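Local coordinates for protein 3'-5' exonuclease crn-4 (Caenorhabditis elegans, PDB 5DK5) that digests RNA and DNA as a metal-dependent 3'-5' exonuclease of the DEDDh family and takes part in apoptotic DNA degradation, at residues Ser137-Ile149 and Tyr267-Gly281. Numbering follows the deposited sequence.
Sequences SNIQMPAFFRQYI and YGVCRYCRKGMDVCG. With ZN (zinc ion), chain I.
R146, in the loop that runs from helix 124-136 into strand 147-150 of the exonuclease domain, forms a second-shell contact to the Cys4 zinc site in the loop after strand 253-256, with M277 packed against it. C270, C273 and C280 hold the zinc ion, with C220 as fourth ligand. The R146 chain bends at chi3 (57°), bringing its guanidinium to the sulfur of C280: NH2 donates to C280 SG at 3.3 Å, with the sulfur in the guanidinium plane, while NH1 makes a weak bond to the same atom. NH2 also donates to L218 O of the neighbouring strand 216-219. M277 runs past R146 in the opposite direction, its CG over one guanidinium face, 3.7 Å from R146 NH1, and its SD lies 3.6 Å from A143 CA. A water accepts from R146 NH1 at 3.1 Å and sits close to M141 O and M277 O, bridging the two loops. Farther along, Y267 lays its ring beside A143, whose CB is 3.5 Å from Y267 CZ. At the ring edge Q147 OE1 comes to 3.6 Å from Y267 CD2. A leucine in place of R146 would probably cost C280 SG these two N-H donors and L218 O the one from NH2. The cationic guanidinium would be expected to offset part of the negative charge of a four-thiolate zinc centre and to polarise C280 SG.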
# COMPACT_ATOMS: atom_id res chain seq x y z
N SER B 137 -2.30 -4.81 16.67
CA SER B 137 -2.21 -6.20 17.09
C SER B 137 -2.99 -6.47 18.37
O SER B 137 -3.05 -7.60 18.84
CB SER B 137 -0.75 -6.59 17.28
OG SER B 137 0.00 -6.30 16.11
N ASN B 138 -3.58 -5.42 18.93
CA ASN B 138 -4.31 -5.51 20.19
C ASN B 138 -3.43 -6.12 21.29
O ASN B 138 -3.87 -6.99 22.04
CB ASN B 138 -5.58 -6.34 20.03
CG ASN B 138 -6.49 -6.26 21.24
OD1 ASN B 138 -6.44 -5.29 22.00
ND2 ASN B 138 -7.31 -7.28 21.44
N ILE B 139 -2.19 -5.64 21.37
CA ILE B 139 -1.27 -6.07 22.41
C ILE B 139 -1.04 -4.93 23.39
O ILE B 139 -0.93 -3.77 22.99
CB ILE B 139 0.08 -6.53 21.82
CG1 ILE B 139 -0.15 -7.63 20.77
CG2 ILE B 139 1.02 -7.02 22.92
CD1 ILE B 139 1.10 -8.12 20.09
N GLN B 140 -0.99 -5.27 24.67
CA GLN B 140 -0.75 -4.27 25.71
C GLN B 140 0.68 -3.74 25.61
O GLN B 140 1.62 -4.51 25.46
CB GLN B 140 -1.00 -4.87 27.09
CG GLN B 140 -0.87 -3.88 28.22
CD GLN B 140 -1.22 -4.49 29.56
OE1 GLN B 140 -2.03 -3.95 30.32
NE2 GLN B 140 -0.61 -5.63 29.87
N MET B 141 0.82 -2.43 25.69
CA MET B 141 2.13 -1.80 25.64
C MET B 141 2.98 -2.29 26.82
O MET B 141 2.63 -2.04 27.97
CB MET B 141 2.00 -0.28 25.68
CG MET B 141 3.26 0.46 25.27
SD MET B 141 3.58 0.34 23.50
CE MET B 141 5.00 1.43 23.35
N PRO B 142 4.10 -2.99 26.54
CA PRO B 142 4.89 -3.57 27.63
C PRO B 142 5.63 -2.52 28.45
O PRO B 142 5.90 -1.42 27.97
CB PRO B 142 5.87 -4.49 26.91
CG PRO B 142 6.03 -3.89 25.57
CD PRO B 142 4.70 -3.29 25.22
N ALA B 143 5.97 -2.87 29.69
CA ALA B 143 6.61 -1.95 30.61
C ALA B 143 8.00 -1.53 30.13
O ALA B 143 8.44 -0.42 30.42
CB ALA B 143 6.70 -2.57 31.99
N PHE B 144 8.68 -2.41 29.41
CA PHE B 144 10.04 -2.12 28.95
C PHE B 144 10.05 -1.31 27.65
O PHE B 144 11.12 -0.96 27.15
CB PHE B 144 10.85 -3.41 28.77
CG PHE B 144 10.13 -4.49 28.01
CD1 PHE B 144 9.95 -4.40 26.64
CD2 PHE B 144 9.67 -5.63 28.66
CE1 PHE B 144 9.31 -5.40 25.94
CE2 PHE B 144 9.03 -6.63 27.97
CZ PHE B 144 8.85 -6.52 26.61
N PHE B 145 8.87 -1.01 27.11
CA PHE B 145 8.75 -0.09 25.98
C PHE B 145 8.25 1.29 26.43
O PHE B 145 8.19 2.22 25.62
CB PHE B 145 7.80 -0.65 24.91
CG PHE B 145 8.43 -1.67 23.98
CD1 PHE B 145 9.77 -2.01 24.07
CD2 PHE B 145 7.66 -2.26 22.99
CE1 PHE B 145 10.32 -2.93 23.20
CE2 PHE B 145 8.21 -3.18 22.11
CZ PHE B 145 9.54 -3.52 22.22
N ARG B 146 7.88 1.41 27.70
CA ARG B 146 7.37 2.67 28.23
C ARG B 146 8.45 3.42 29.01
O ARG B 146 8.20 4.47 29.60
CB ARG B 146 6.14 2.42 29.11
CG ARG B 146 4.92 1.98 28.31
CD ARG B 146 3.67 1.88 29.17
NE ARG B 146 3.37 3.14 29.85
CZ ARG B 146 2.23 3.39 30.49
NH1 ARG B 146 1.27 2.48 30.53
NH2 ARG B 146 2.05 4.56 31.08
N GLN B 147 9.66 2.86 29.01
CA GLN B 147 10.85 3.58 29.44
C GLN B 147 12.00 3.17 28.53
O GLN B 147 12.14 2.00 28.19
CB GLN B 147 11.18 3.29 30.91
CG GLN B 147 11.51 1.83 31.22
CD GLN B 147 12.15 1.65 32.58
OE1 GLN B 147 13.09 0.86 32.74
NE2 GLN B 147 11.65 2.38 33.57
N TYR B 148 12.80 4.14 28.11
CA TYR B 148 13.88 3.86 27.17
C TYR B 148 14.88 4.99 27.10
O TYR B 148 14.72 6.03 27.74
CB TYR B 148 13.30 3.58 25.78
CG TYR B 148 12.52 4.74 25.20
CD1 TYR B 148 11.16 4.86 25.43
CD2 TYR B 148 13.15 5.70 24.42
CE1 TYR B 148 10.44 5.92 24.90
CE2 TYR B 148 12.44 6.75 23.89
CZ TYR B 148 11.09 6.86 24.13
OH TYR B 148 10.38 7.91 23.60
N ILE B 149 15.92 4.78 26.30
CA ILE B 149 17.00 5.74 26.14
C ILE B 149 16.99 6.36 24.75
O ILE B 149 17.29 5.69 23.76
CB ILE B 149 18.37 5.09 26.40
CG1 ILE B 149 18.38 4.43 27.79
CG2 ILE B 149 19.49 6.13 26.26
CD1 ILE B 149 19.70 3.81 28.19
N TYR B 267 10.42 1.13 37.05
CA TYR B 267 9.90 0.05 36.22
C TYR B 267 9.02 -0.85 37.10
O TYR B 267 9.50 -1.27 38.16
CB TYR B 267 11.04 -0.76 35.60
CG TYR B 267 10.58 -1.89 34.70
CD1 TYR B 267 10.09 -3.08 35.23
CD2 TYR B 267 10.63 -1.76 33.32
CE1 TYR B 267 9.66 -4.10 34.41
CE2 TYR B 267 10.20 -2.78 32.49
CZ TYR B 267 9.72 -3.95 33.04
OH TYR B 267 9.29 -4.97 32.23
N GLY B 268 7.78 -1.17 36.74
CA GLY B 268 7.06 -0.69 35.56
C GLY B 268 5.80 0.04 36.00
O GLY B 268 4.69 -0.46 35.85
N VAL B 269 6.00 1.22 36.57
CA VAL B 269 4.90 2.05 37.07
C VAL B 269 4.82 3.34 36.27
O VAL B 269 5.82 4.03 36.08
CB VAL B 269 5.08 2.39 38.56
CG1 VAL B 269 3.95 3.27 39.05
CG2 VAL B 269 5.17 1.11 39.39
N CYS B 270 3.62 3.66 35.79
CA CYS B 270 3.41 4.90 35.05
C CYS B 270 3.76 6.09 35.93
O CYS B 270 3.29 6.18 37.06
CB CYS B 270 1.97 5.00 34.55
SG CYS B 270 1.58 6.62 33.85
N ARG B 271 4.58 6.98 35.40
CA ARG B 271 5.05 8.12 36.18
C ARG B 271 3.91 9.07 36.54
O ARG B 271 3.96 9.73 37.58
CB ARG B 271 6.13 8.88 35.39
CG ARG B 271 7.26 9.43 36.25
CD ARG B 271 8.02 8.32 36.94
NE ARG B 271 8.01 8.47 38.39
CZ ARG B 271 7.88 7.47 39.26
NH1 ARG B 271 7.75 6.21 38.86
NH2 ARG B 271 7.89 7.73 40.56
N TYR B 272 2.89 9.13 35.69
CA TYR B 272 1.79 10.06 35.91
C TYR B 272 0.77 9.53 36.92
O TYR B 272 0.62 10.08 38.01
CB TYR B 272 1.09 10.38 34.59
CG TYR B 272 0.13 11.54 34.69
CD1 TYR B 272 -1.18 11.35 35.10
CD2 TYR B 272 0.54 12.83 34.38
CE1 TYR B 272 -2.06 12.41 35.21
CE2 TYR B 272 -0.33 13.89 34.48
CZ TYR B 272 -1.63 13.68 34.89
OH TYR B 272 -2.50 14.74 34.99
N CYS B 273 0.06 8.46 36.55
CA CYS B 273 -1.03 7.95 37.37
C CYS B 273 -0.55 7.04 38.50
O CYS B 273 -1.33 6.64 39.36
CB CYS B 273 -2.03 7.19 36.49
SG CYS B 273 -1.39 5.66 35.78
N ARG B 274 0.74 6.72 38.49
CA ARG B 274 1.36 5.92 39.54
C ARG B 274 0.67 4.57 39.72
O ARG B 274 0.57 4.05 40.84
CB ARG B 274 1.36 6.69 40.86
CG ARG B 274 2.29 7.90 40.87
CD ARG B 274 3.75 7.47 40.90
NE ARG B 274 4.65 8.54 40.48
CZ ARG B 274 5.11 9.49 41.29
NH1 ARG B 274 4.77 9.53 42.57
NH2 ARG B 274 5.93 10.42 40.80
N LYS B 275 0.20 4.00 38.62
CA LYS B 275 -0.39 2.66 38.63
C LYS B 275 0.42 1.74 37.72
O LYS B 275 1.15 2.20 36.85
CB LYS B 275 -1.85 2.71 38.18
CG LYS B 275 -2.76 3.40 39.19
CD LYS B 275 -4.23 3.13 38.90
CE LYS B 275 -4.69 3.82 37.63
NZ LYS B 275 -6.16 3.67 37.42
N GLY B 276 0.29 0.44 37.95
CA GLY B 276 0.99 -0.55 37.15
C GLY B 276 0.64 -0.41 35.69
O GLY B 276 -0.50 -0.10 35.34
N MET B 277 1.62 -0.65 34.82
CA MET B 277 1.43 -0.52 33.39
C MET B 277 0.62 -1.68 32.81
O MET B 277 0.42 -1.78 31.60
CB MET B 277 2.79 -0.42 32.69
CG MET B 277 3.53 0.86 33.02
SD MET B 277 5.26 0.84 32.52
CE MET B 277 5.73 2.53 32.87
N ASP B 278 0.15 -2.56 33.70
CA ASP B 278 -0.78 -3.62 33.32
C ASP B 278 -2.23 -3.12 33.42
O ASP B 278 -3.15 -3.74 32.88
CB ASP B 278 -0.59 -4.86 34.20
CG ASP B 278 -0.39 -4.53 35.66
OD1 ASP B 278 -0.84 -3.45 36.10
OD2 ASP B 278 0.23 -5.34 36.38
N VAL B 279 -2.42 -2.01 34.14
CA VAL B 279 -3.72 -1.36 34.25
C VAL B 279 -3.73 -0.08 33.42
O VAL B 279 -4.65 0.17 32.65
CB VAL B 279 -4.07 -1.03 35.71
CG1 VAL B 279 -5.43 -0.34 35.81
CG2 VAL B 279 -4.06 -2.29 36.56
N CYS B 280 -2.68 0.72 33.59
CA CYS B 280 -2.52 1.96 32.84
C CYS B 280 -2.18 1.67 31.38
O CYS B 280 -1.37 0.79 31.08
CB CYS B 280 -1.43 2.82 33.47
SG CYS B 280 -0.93 4.23 32.46
N GLY B 281 -2.82 2.41 30.47
CA GLY B 281 -2.59 2.26 29.05
C GLY B 281 -3.67 1.45 28.35
O GLY B 281 -3.63 1.27 27.13
ZN ZN I . -0.66 6.27 33.57
O HOH W 1 1.06 -0.25 29.12